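Side-chain contacts in DNA mismatch repair protein PMS1 (Saccharomyces cerevisiae, PDB 3H4L), which binds ATP through a GHKL-type N-terminal ATPase module and probably works in DNA mismatch repair: residues K124-M129 and I133-T138; D64-S69 and K143-L148; L258-R263 and L339-R344. One frame throughout, in Å; residues are numbered along the deposited sequence.

Contact 1 (K124-M129 and I133-T138); sequences KLEYDM and ITSKTT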
loop_
_atom_site.group_PDB
_atom_site.type_symbol
_atom_site.label_atom_id
_atom_site.label_comp_id
_atom_site.label_asym_id
_atom_site.label_seq_id
_atom_site.Cartn_x
_atom_site.Cartn_y
_atom_site.Cartn_z
ATOM N N LYS B 124 19.954 4.933 -19.676
ATOM C CA LYS B 124 18.834 4.027 -19.531
ATOM C C LYS B 124 19.203 2.876 -20.424
ATOM O O LYS B 124 19.459 3.064 -21.610
ATOM C CB LYS B 124 17.544 4.672 -20.013
ATOM C CG LYS B 124 16.346 3.747 -19.965
ATOM C CD LYS B 124 15.078 4.544 -19.759
ATOM C CE LYS B 124 13.910 3.855 -20.409
ATOM N NZ LYS B 124 14.215 3.703 -21.858
ATOM N N LEU B 125 19.255 1.684 -19.846
ATOM C CA LEU B 125 19.630 0.493 -20.592
ATOM C C LEU B 125 18.503 -0.529 -20.683
ATOM O O LEU B 125 17.800 -0.781 -19.708
ATOM C CB LEU B 125 20.848 -0.148 -19.931
ATOM C CG LEU B 125 22.056 0.774 -19.764
ATOM C CD1 LEU B 125 22.960 0.239 -18.671
ATOM C CD2 LEU B 125 22.802 0.885 -21.083
ATOM N N GLU B 126 18.326 -1.093 -21.867
ATOM C CA GLU B 126 17.317 -2.120 -22.089
ATOM C C GLU B 126 18.107 -3.371 -22.460
ATOM O O GLU B 126 18.869 -3.357 -23.431
ATOM C CB GLU B 126 16.405 -1.746 -23.257
ATOM C CG GLU B 126 15.625 -0.460 -23.073
ATOM C CD GLU B 126 14.428 -0.611 -22.147
ATOM O OE1 GLU B 126 13.774 0.414 -21.845
ATOM O OE2 GLU B 126 14.135 -1.752 -21.724
ATOM N N TYR B 127 17.959 -4.441 -21.688
ATOM C CA TYR B 127 18.665 -5.679 -22.002
ATOM C C TYR B 127 17.687 -6.716 -22.516
ATOM O O TYR B 127 16.589 -6.863 -21.969
ATOM C CB TYR B 127 19.336 -6.266 -20.768
ATOM C CG TYR B 127 20.398 -5.409 -20.149
ATOM C CD1 TYR B 127 20.093 -4.519 -19.124
ATOM C CD2 TYR B 127 21.721 -5.536 -20.545
ATOM C CE1 TYR B 127 21.090 -3.786 -18.499
ATOM C CE2 TYR B 127 22.718 -4.815 -19.934
ATOM C CZ TYR B 127 22.405 -3.943 -18.911
ATOM O OH TYR B 127 23.422 -3.239 -18.304
ATOM N N ASP B 128 18.075 -7.451 -23.553
ATOM C CA ASP B 128 17.190 -8.473 -24.058
ATOM C C ASP B 128 17.320 -9.723 -23.187
ATOM O O ASP B 128 18.044 -9.739 -22.187
ATOM C CB ASP B 128 17.488 -8.792 -25.524
ATOM C CG ASP B 128 18.883 -9.331 -25.736
ATOM O OD1 ASP B 128 19.494 -9.805 -24.757
ATOM O OD2 ASP B 128 19.359 -9.296 -26.892
ATOM N N MET B 129 16.603 -10.763 -23.582
ATOM C CA MET B 129 16.562 -12.021 -22.868
ATOM C C MET B 129 17.924 -12.658 -22.611
ATOM O O MET B 129 18.096 -13.445 -21.671
ATOM C CB MET B 129 15.694 -12.994 -23.663
ATOM C CG MET B 129 15.522 -14.323 -23.005
ATOM S SD MET B 129 14.453 -15.390 -23.959
ATOM C CE MET B 129 14.951 -16.978 -23.283
ATOM N N ILE B 133 22.461 -5.408 -24.909
ATOM C CA ILE B 133 21.819 -4.109 -24.812
ATOM C C ILE B 133 21.093 -3.737 -26.093
ATOM O O ILE B 133 21.729 -3.330 -27.062
ATOM C CB ILE B 133 22.859 -3.026 -24.513
ATOM C CG1 ILE B 133 23.520 -3.325 -23.169
ATOM C CG2 ILE B 133 22.210 -1.661 -24.520
ATOM C CD1 ILE B 133 24.531 -2.307 -22.736
ATOM N N THR B 134 19.769 -3.864 -26.101
ATOM C CA THR B 134 18.989 -3.528 -27.289
ATOM C C THR B 134 18.867 -2.023 -27.509
ATOM O O THR B 134 18.539 -1.582 -28.613
ATOM C CB THR B 134 17.569 -4.123 -27.235
ATOM O OG1 THR B 134 17.020 -3.927 -25.929
ATOM C CG2 THR B 134 17.594 -5.605 -27.569
ATOM N N SER B 135 19.128 -1.234 -26.468
ATOM C CA SER B 135 19.052 0.217 -26.595
ATOM C C SER B 135 19.573 0.963 -25.374
ATOM O O SER B 135 19.207 0.662 -24.229
ATOM C CB SER B 135 17.619 0.662 -26.857
ATOM O OG SER B 135 16.941 0.904 -25.642
ATOM N N LYS B 136 20.415 1.956 -25.647
ATOM C CA LYS B 136 21.034 2.803 -24.632
ATOM C C LYS B 136 20.522 4.224 -24.882
ATOM O O LYS B 136 20.777 4.800 -25.939
ATOM C CB LYS B 136 22.547 2.727 -24.800
ATOM C CG LYS B 136 23.377 3.571 -23.864
ATOM C CD LYS B 136 24.840 3.316 -24.194
ATOM C CE LYS B 136 25.789 4.180 -23.389
ATOM N NZ LYS B 136 27.213 3.851 -23.727
ATOM N N THR B 137 19.799 4.775 -23.909
ATOM C CA THR B 137 19.204 6.111 -24.021
ATOM C C THR B 137 19.764 7.117 -23.011
ATOM O O THR B 137 19.904 6.804 -21.826
ATOM C CB THR B 137 17.675 6.031 -23.808
ATOM O OG1 THR B 137 17.104 5.117 -24.752
ATOM C CG2 THR B 137 17.031 7.396 -23.976
ATOM N N THR B 138 20.061 8.330 -23.473
ATOM C CA THR B 138 20.597 9.372 -22.600
ATOM C C THR B 138 19.495 9.936 -21.713
ATOM O O THR B 138 18.406 10.242 -22.195
ATOM C CB THR B 138 21.201 10.534 -23.404
ATOM O OG1 THR B 138 22.214 10.040 -24.294
ATOM C CG2 THR B 138 21.815 11.565 -22.451
HETATM O O HOH W 1 16.786 2.545 -23.781
#

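Contact 2 (D64-S69 and K143-L148); sequences DGIDPS and KGTTVL. With ANP (phosphoaminophosphonic acid-adenylate ester), chain E.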
loop_
_atom_site.group_PDB
_atom_site.type_symbol
_atom_site.label_atom_id
_atom_site.label_comp_id
_atom_site.label_asym_id
_atom_site.label_seq_id
_atom_site.Cartn_x
_atom_site.Cartn_y
_atom_site.Cartn_z
ATOM N N ASP B 64 26.157 3.735 -5.267
ATOM C CA ASP B 64 27.274 4.100 -6.127
ATOM C C ASP B 64 27.001 4.025 -7.620
ATOM O O ASP B 64 27.778 4.558 -8.406
ATOM C CB ASP B 64 28.481 3.228 -5.784
ATOM C CG ASP B 64 28.893 3.359 -4.331
ATOM O OD1 ASP B 64 29.686 2.524 -3.853
ATOM O OD2 ASP B 64 28.420 4.307 -3.667
ATOM N N GLY B 65 25.911 3.376 -8.022
ATOM C CA GLY B 65 25.610 3.281 -9.442
ATOM C C GLY B 65 26.488 2.271 -10.161
ATOM O O GLY B 65 27.379 1.687 -9.559
ATOM N N ILE B 66 26.252 2.074 -11.455
ATOM C CA ILE B 66 27.011 1.101 -12.236
ATOM C C ILE B 66 28.044 1.753 -13.150
ATOM O O ILE B 66 27.726 2.680 -13.886
ATOM C CB ILE B 66 26.065 0.260 -13.134
ATOM C CG1 ILE B 66 24.963 -0.375 -12.287
ATOM C CG2 ILE B 66 26.858 -0.809 -13.884
ATOM C CD1 ILE B 66 23.779 -0.865 -13.110
ATOM N N ASP B 67 29.273 1.253 -13.127
ATOM C CA ASP B 67 30.307 1.806 -13.982
ATOM C C ASP B 67 29.941 1.599 -15.452
ATOM O O ASP B 67 29.660 0.484 -15.879
ATOM C CB ASP B 67 31.647 1.138 -13.674
ATOM C CG ASP B 67 32.800 1.716 -14.488
ATOM O OD1 ASP B 67 33.927 1.734 -13.951
ATOM O OD2 ASP B 67 32.596 2.133 -15.656
ATOM N N PRO B 68 29.947 2.680 -16.245
ATOM C CA PRO B 68 29.616 2.614 -17.670
ATOM C C PRO B 68 30.362 1.522 -18.419
ATOM O O PRO B 68 29.874 1.027 -19.439
ATOM C CB PRO B 68 29.992 4.005 -18.179
ATOM C CG PRO B 68 29.693 4.865 -17.007
ATOM C CD PRO B 68 30.265 4.065 -15.852
ATOM N N SER B 69 31.541 1.152 -17.927
ATOM C CA SER B 69 32.337 0.129 -18.593
ATOM C C SER B 69 31.736 -1.250 -18.396
ATOM O O SER B 69 32.050 -2.169 -19.151
ATOM C CB SER B 69 33.773 0.137 -18.074
ATOM O OG SER B 69 33.820 -0.180 -16.697
ATOM N N LYS B 143 22.431 10.483 -8.126
ATOM C CA LYS B 143 23.309 9.335 -7.922
ATOM C C LYS B 143 22.484 8.094 -7.596
ATOM O O LYS B 143 21.482 8.173 -6.891
ATOM C CB LYS B 143 24.287 9.611 -6.777
ATOM C CG LYS B 143 25.432 8.604 -6.674
ATOM C CD LYS B 143 26.222 8.780 -5.379
ATOM C CE LYS B 143 25.337 8.534 -4.155
ATOM N NZ LYS B 143 26.077 8.579 -2.859
ATOM N N GLY B 144 22.896 6.946 -8.116
ATOM C CA GLY B 144 22.154 5.734 -7.824
ATOM C C GLY B 144 21.751 4.918 -9.033
ATOM O O GLY B 144 22.195 5.164 -10.161
ATOM N N THR B 145 20.889 3.940 -8.794
ATOM C CA THR B 145 20.440 3.068 -9.859
ATOM C C THR B 145 18.977 2.702 -9.681
ATOM O O THR B 145 18.470 2.641 -8.553
ATOM C CB THR B 145 21.286 1.786 -9.867
ATOM O OG1 THR B 145 22.668 2.139 -9.995
ATOM C CG2 THR B 145 20.886 0.872 -11.012
ATOM N N THR B 146 18.305 2.475 -10.806
ATOM C CA THR B 146 16.903 2.077 -10.822
ATOM C C THR B 146 16.791 0.814 -11.677
ATOM O O THR B 146 17.104 0.832 -12.872
ATOM C CB THR B 146 15.998 3.163 -11.456
ATOM O OG1 THR B 146 16.044 4.357 -10.677
ATOM C CG2 THR B 146 14.568 2.686 -11.511
ATOM N N VAL B 147 16.368 -0.288 -11.070
ATOM C CA VAL B 147 16.206 -1.532 -11.814
ATOM C C VAL B 147 14.708 -1.829 -11.935
ATOM O O VAL B 147 13.960 -1.825 -10.939
ATOM C CB VAL B 147 16.922 -2.715 -11.118
ATOM C CG1 VAL B 147 16.880 -3.957 -12.010
ATOM C CG2 VAL B 147 18.363 -2.345 -10.821
ATOM N N LEU B 148 14.264 -2.071 -13.159
ATOM C CA LEU B 148 12.862 -2.356 -13.390
ATOM C C LEU B 148 12.670 -3.739 -13.999
ATOM O O LEU B 148 13.157 -4.013 -15.098
ATOM C CB LEU B 148 12.267 -1.306 -14.330
ATOM C CG LEU B 148 10.778 -1.497 -14.628
ATOM C CD1 LEU B 148 9.981 -1.189 -13.363
ATOM C CD2 LEU B 148 10.338 -0.586 -15.778
HETATM P PG ANP E . 25.193 -11.750 -5.748
HETATM O O1G ANP E . 23.869 -11.273 -6.182
HETATM O O2G ANP E . 25.630 -11.138 -4.515
HETATM O O3G ANP E . 25.328 -13.245 -5.643
HETATM P PB ANP E . 26.173 -9.905 -7.702
HETATM O O1B ANP E . 27.527 -9.635 -8.264
HETATM O O2B ANP E . 25.560 -8.821 -6.956
HETATM N N3B ANP E . 26.235 -11.286 -6.893
HETATM P PA ANP E . 23.903 -9.644 -9.506
HETATM O O1A ANP E . 23.009 -9.497 -8.376
HETATM O O2A ANP E . 23.431 -10.310 -10.756
HETATM O O3A ANP E . 25.274 -10.259 -8.963
HETATM O "O5'" ANP E . 24.264 -8.218 -10.120
HETATM C "C5'" ANP E . 25.593 -8.024 -10.424
HETATM C "C4'" ANP E . 26.260 -6.813 -10.947
HETATM O "O4'" ANP E . 25.292 -5.834 -11.368
HETATM C "C3'" ANP E . 26.864 -6.357 -9.663
HETATM O "O3'" ANP E . 28.095 -7.049 -9.426
HETATM C "C2'" ANP E . 26.920 -4.869 -9.845
HETATM O "O2'" ANP E . 28.168 -4.570 -10.443
HETATM C "C1'" ANP E . 25.652 -4.621 -10.725
HETATM N N9 ANP E . 24.401 -4.158 -10.054
HETATM C C8 ANP E . 23.167 -4.767 -9.885
HETATM N N7 ANP E . 22.262 -4.088 -9.245
HETATM C C5 ANP E . 22.928 -2.915 -8.948
HETATM C C6 ANP E . 22.571 -1.695 -8.255
HETATM N N6 ANP E . 21.359 -1.518 -7.743
HETATM N N1 ANP E . 23.496 -0.660 -8.114
HETATM C C2 ANP E . 24.765 -0.797 -8.632
HETATM N N3 ANP E . 25.202 -1.902 -9.302
HETATM C C4 ANP E . 24.253 -2.929 -9.421
HETATM O O HOH W 2 23.419 2.144 -7.041
#

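Contact 3 (L258-R263 and L339-R344); sequences LDYKIR and LLHNER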
loop_
_atom_site.group_PDB
_atom_site.type_symbol
_atom_site.label_atom_id
_atom_site.label_comp_id
_atom_site.label_asym_id
_atom_site.label_seq_id
_atom_site.Cartn_x
_atom_site.Cartn_y
_atom_site.Cartn_z
ATOM N N LEU B 258 41.705 -14.580 17.977
ATOM C CA LEU B 258 40.320 -14.186 17.719
ATOM C C LEU B 258 39.432 -14.211 18.968
ATOM O O LEU B 258 39.301 -15.249 19.623
ATOM C CB LEU B 258 39.721 -15.086 16.632
ATOM N N ASP B 259 38.832 -13.063 19.292
ATOM C CA ASP B 259 37.930 -12.938 20.444
ATOM C C ASP B 259 36.575 -13.479 19.987
ATOM O O ASP B 259 35.771 -12.749 19.402
ATOM C CB ASP B 259 37.779 -11.465 20.859
ATOM C CG ASP B 259 37.084 -11.297 22.215
ATOM O OD1 ASP B 259 36.254 -12.159 22.577
ATOM O OD2 ASP B 259 37.358 -10.293 22.916
ATOM N N TYR B 260 36.330 -14.757 20.255
ATOM C CA TYR B 260 35.091 -15.402 19.839
ATOM C C TYR B 260 33.898 -15.135 20.756
ATOM O O TYR B 260 33.433 -16.031 21.464
ATOM C CB TYR B 260 35.308 -16.914 19.704
ATOM C CG TYR B 260 34.248 -17.615 18.886
ATOM C CD1 TYR B 260 34.365 -18.968 18.572
ATOM C CD2 TYR B 260 33.134 -16.922 18.405
ATOM C CE1 TYR B 260 33.401 -19.615 17.798
ATOM C CE2 TYR B 260 32.165 -17.557 17.635
ATOM C CZ TYR B 260 32.304 -18.902 17.334
ATOM O OH TYR B 260 31.341 -19.534 16.581
ATOM N N LYS B 261 33.410 -13.896 20.728
ATOM C CA LYS B 261 32.254 -13.496 21.523
ATOM C C LYS B 261 31.105 -13.137 20.580
ATOM O O LYS B 261 31.294 -12.427 19.588
ATOM C CB LYS B 261 32.589 -12.286 22.411
ATOM C CG LYS B 261 33.390 -12.602 23.680
ATOM C CD LYS B 261 33.347 -11.421 24.658
ATOM C CE LYS B 261 34.062 -11.713 25.977
ATOM N NZ LYS B 261 35.544 -11.707 25.840
ATOM N N ILE B 262 29.914 -13.640 20.878
ATOM C CA ILE B 262 28.761 -13.344 20.044
ATOM C C ILE B 262 27.793 -12.426 20.778
ATOM O O ILE B 262 27.221 -12.790 21.805
ATOM C CB ILE B 262 28.002 -14.624 19.632
ATOM C CG1 ILE B 262 28.950 -15.588 18.921
ATOM C CG2 ILE B 262 26.837 -14.259 18.710
ATOM C CD1 ILE B 262 28.323 -16.927 18.587
ATOM N N ARG B 263 27.631 -11.226 20.239
ATOM C CA ARG B 263 26.731 -10.248 20.817
ATOM C C ARG B 263 25.350 -10.418 20.175
ATOM O O ARG B 263 25.192 -10.274 18.955
ATOM C CB ARG B 263 27.270 -8.838 20.574
ATOM N N LEU B 339 26.685 -21.223 8.442
ATOM C CA LEU B 339 27.019 -22.167 9.492
ATOM C C LEU B 339 28.161 -21.537 10.275
ATOM O O LEU B 339 29.191 -21.179 9.698
ATOM C CB LEU B 339 27.461 -23.509 8.902
ATOM C CG LEU B 339 26.492 -24.236 7.967
ATOM C CD1 LEU B 339 26.956 -25.673 7.793
ATOM C CD2 LEU B 339 25.082 -24.216 8.539
ATOM N N LEU B 340 27.964 -21.380 11.581
ATOM C CA LEU B 340 28.983 -20.783 12.441
ATOM C C LEU B 340 29.998 -21.823 12.917
ATOM O O LEU B 340 29.783 -23.032 12.785
ATOM C CB LEU B 340 28.334 -20.101 13.653
ATOM C CG LEU B 340 27.367 -18.939 13.403
ATOM C CD1 LEU B 340 26.874 -18.404 14.741
ATOM C CD2 LEU B 340 28.055 -17.838 12.612
ATOM N N HIS B 341 31.108 -21.334 13.465
ATOM C CA HIS B 341 32.183 -22.187 13.966
ATOM C C HIS B 341 31.766 -22.945 15.225
ATOM O O HIS B 341 31.573 -22.342 16.287
ATOM C CB HIS B 341 33.416 -21.337 14.271
ATOM C CG HIS B 341 34.579 -22.127 14.778
ATOM N ND1 HIS B 341 35.256 -23.038 13.998
ATOM C CD2 HIS B 341 35.180 -22.151 15.992
ATOM C CE1 HIS B 341 36.225 -23.588 14.708
ATOM N NE2 HIS B 341 36.200 -23.067 15.922
ATOM N N ASN B 342 31.642 -24.267 15.104
ATOM C CA ASN B 342 31.233 -25.105 16.230
ATOM C C ASN B 342 29.794 -24.710 16.579
ATOM O O ASN B 342 29.484 -24.387 17.725
ATOM C CB ASN B 342 32.162 -24.856 17.426
ATOM C CG ASN B 342 32.033 -25.913 18.507
ATOM O OD1 ASN B 342 30.932 -26.260 18.933
ATOM N ND2 ASN B 342 33.168 -26.421 18.966
ATOM N N GLU B 343 28.921 -24.738 15.578
ATOM C CA GLU B 343 27.530 -24.355 15.779
ATOM C C GLU B 343 26.841 -25.134 16.898
ATOM O O GLU B 343 25.935 -24.611 17.548
ATOM C CB GLU B 343 26.749 -24.496 14.465
ATOM C CG GLU B 343 25.387 -23.796 14.477
ATOM C CD GLU B 343 24.963 -23.284 13.100
ATOM O OE1 GLU B 343 25.660 -22.403 12.546
ATOM O OE2 GLU B 343 23.933 -23.758 12.572
ATOM N N ARG B 344 27.274 -26.371 17.132
ATOM C CA ARG B 344 26.686 -27.200 18.185
ATOM C C ARG B 344 26.828 -26.533 19.561
ATOM O O ARG B 344 25.875 -26.491 20.343
ATOM C CB ARG B 344 27.338 -28.579 18.192
#

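Contact 1 (K124-M129 and I133-T138)
Matching first torsions lay Y127 and I133 alongside each other: CG of the tyrosine (chi1 -63°) and CG1 of the isoleucine (chi1 -62°) both stand anti to their own carbonyl carbons. The two side chains run in the same direction, and I133 CG1 meets the ring obliquely, 3.7 Å from Y127 CE2. Beyond it, I133 CD1 reaches L125 CD2 at 4.0 Å; L125 CD2 also lies 3.9 Å from K136 CG, so these four residues share one face of the sheet. Y71 touches L125 and I133 here and binds the phenol OH of Y127 through its carbonyl O.

K124, E126, S135 and T137 occupy the other, polar face. K124 NZ forms a weak salt bridge with E126 OE1 at 3.3 Å along the same strand, while OE2 is hydrogen-bonded to S112, so both carboxylate oxygens are engaged. A water is bonded to T137 OG1 and weakly to K124 NZ, a solvent link between the strands.

K124 and T137 exchange two backbone bonds, and E126 N donates to S135 O. E126 O then takes T134 N at 2.9 Å, tilted 22° from the carbonyl plane, together with a weak bond from T134 OG1. The register slips one residue here, S135 facing E126 but I133 facing Y127, which makes a beta bulge. D128 OD1 accepts from the backbone N of V130 and of H132, bracing the turn. The result is a bulged antiparallel hairpin whose second strand, 133-140, is outermost in the main sheet of the GHKL-type ATPase module.

Contact 2 (D64-S69 and K143-L148)
I66 and T145 cross at about a right angle, I66 CD1 lying 4.0 Å from T145 CG2, and both side chains approach the same face of the adenine of ANP. I66 CG1 sits almost squarely above ANP N3, at 3.4 Å. T145 comes over the opposite rim of the six-membered ring: its CB lies above the plane, and OG1, likewise above it, is 3.5 Å from ANP N1. With chi1 at -56°, T145 OG1 is anti to the carbonyl carbon, which swings the hydroxyl toward G65 and leaves CG2 for the isoleucine.

T145 OG1 approaches G65 CA to 3.2 Å. Glycine is favoured at G65 by its backbone, whose phi is positive (76°). One water ties the two segments together, accepting from G65 N at 2.9 Å and from T145 OG1 at 3.0 Å, and it stands 3.0 Å from ANP N1. T115 OG1 is hydrogen-bonded to T145 OG1 and to I66 N, so a single second-shell hydroxyl positions both pocket residues.

This is the adenine end of the Bergerat-type nucleotide site of GHKL ATPases, where G65 closes the DxGxG signature that begins at D61. D61 OD2 binds ANP while its OD1 receives T145 N, which couples the strand 144-150 to the base-recognising carboxylate.

With an alanine at I66, the adenine would probably lose its apolar cover above N3, and T145 CG2 its partner across the contact. L74 and V113 also pack on I66, and V113, on the neighbouring strand 110-116, touches the side chain of T145 as well.

Contact 3 (L258-R263 and L339-R344)
Y260 OH donates to the backbone carbonyl of H341, with 2.8 Å between Y260 OH and H341 O. The C=O...donor angle of 126°, with the donor in the carbonyl plane, places the hydroxyl on a lone pair of that oxygen; the oxygen in turn lies at the edge of the phenol ring and in its plane. Beside this bond the two rings meet rim to rim, their planes at 43°, with Y260 CE1 3.6 Å from H341 CD2 and at the edge of the imidazole. CG anti to the backbone N (chi1 -162°) turns the tyrosine ring, on a side chain already pointing toward the other segment, so that OH meets H341 O. A looser apolar touch joins I262 CD1 to L340 CD1 at 4.4 Å.

In the next shell, H341 NE2 is hydrogen-bonded to N243 N, which helps to set the rotation of the imidazole, while N342 CB lies 4.3 Å above one ring face, offset toward the rim. E343 OE1 accepts L340 N nearly along its C-O axis, at 2.7 Å, and N342 is the N-cap of helix 343-362 through its OD1 and the N of A345. Y260 centres an inverse gamma turn, and its N donates to N239 OD1. The contact thus joins the start of strand 261-269 to the loop leading into that helix, consistent with the S5-like domain of MutL-family proteins.

The imidazole NE2, met by a backbone N-H, acts as an acceptor, which is consistent with a neutral ring protonated on ND1. The buried phenol is satisfied by a main-chain carbonyl and uses no polar atom of the histidine side chain.

Contacts 1 and 2 belong to one structural unit: their centres are 13 Å apart, their nearest atoms about 6 Å, and both reach the same eight-stranded sheet, with strands 133-140 and 144-150 consecutive in the chain. Contact 2 lines the ANP pocket directly, the I66 side chain lying about 11 Å from the magnesium ion, whereas contact 1 is one step removed, with the Y127 side chain about 8 Å from ANP. Contact 3 belongs to the S5-like domain and joins its four-stranded sheet to the start of the helix 343-362. Its nearest atoms are about 26 Å from contact 2 and about 32 Å from contact 1, so it meets neither.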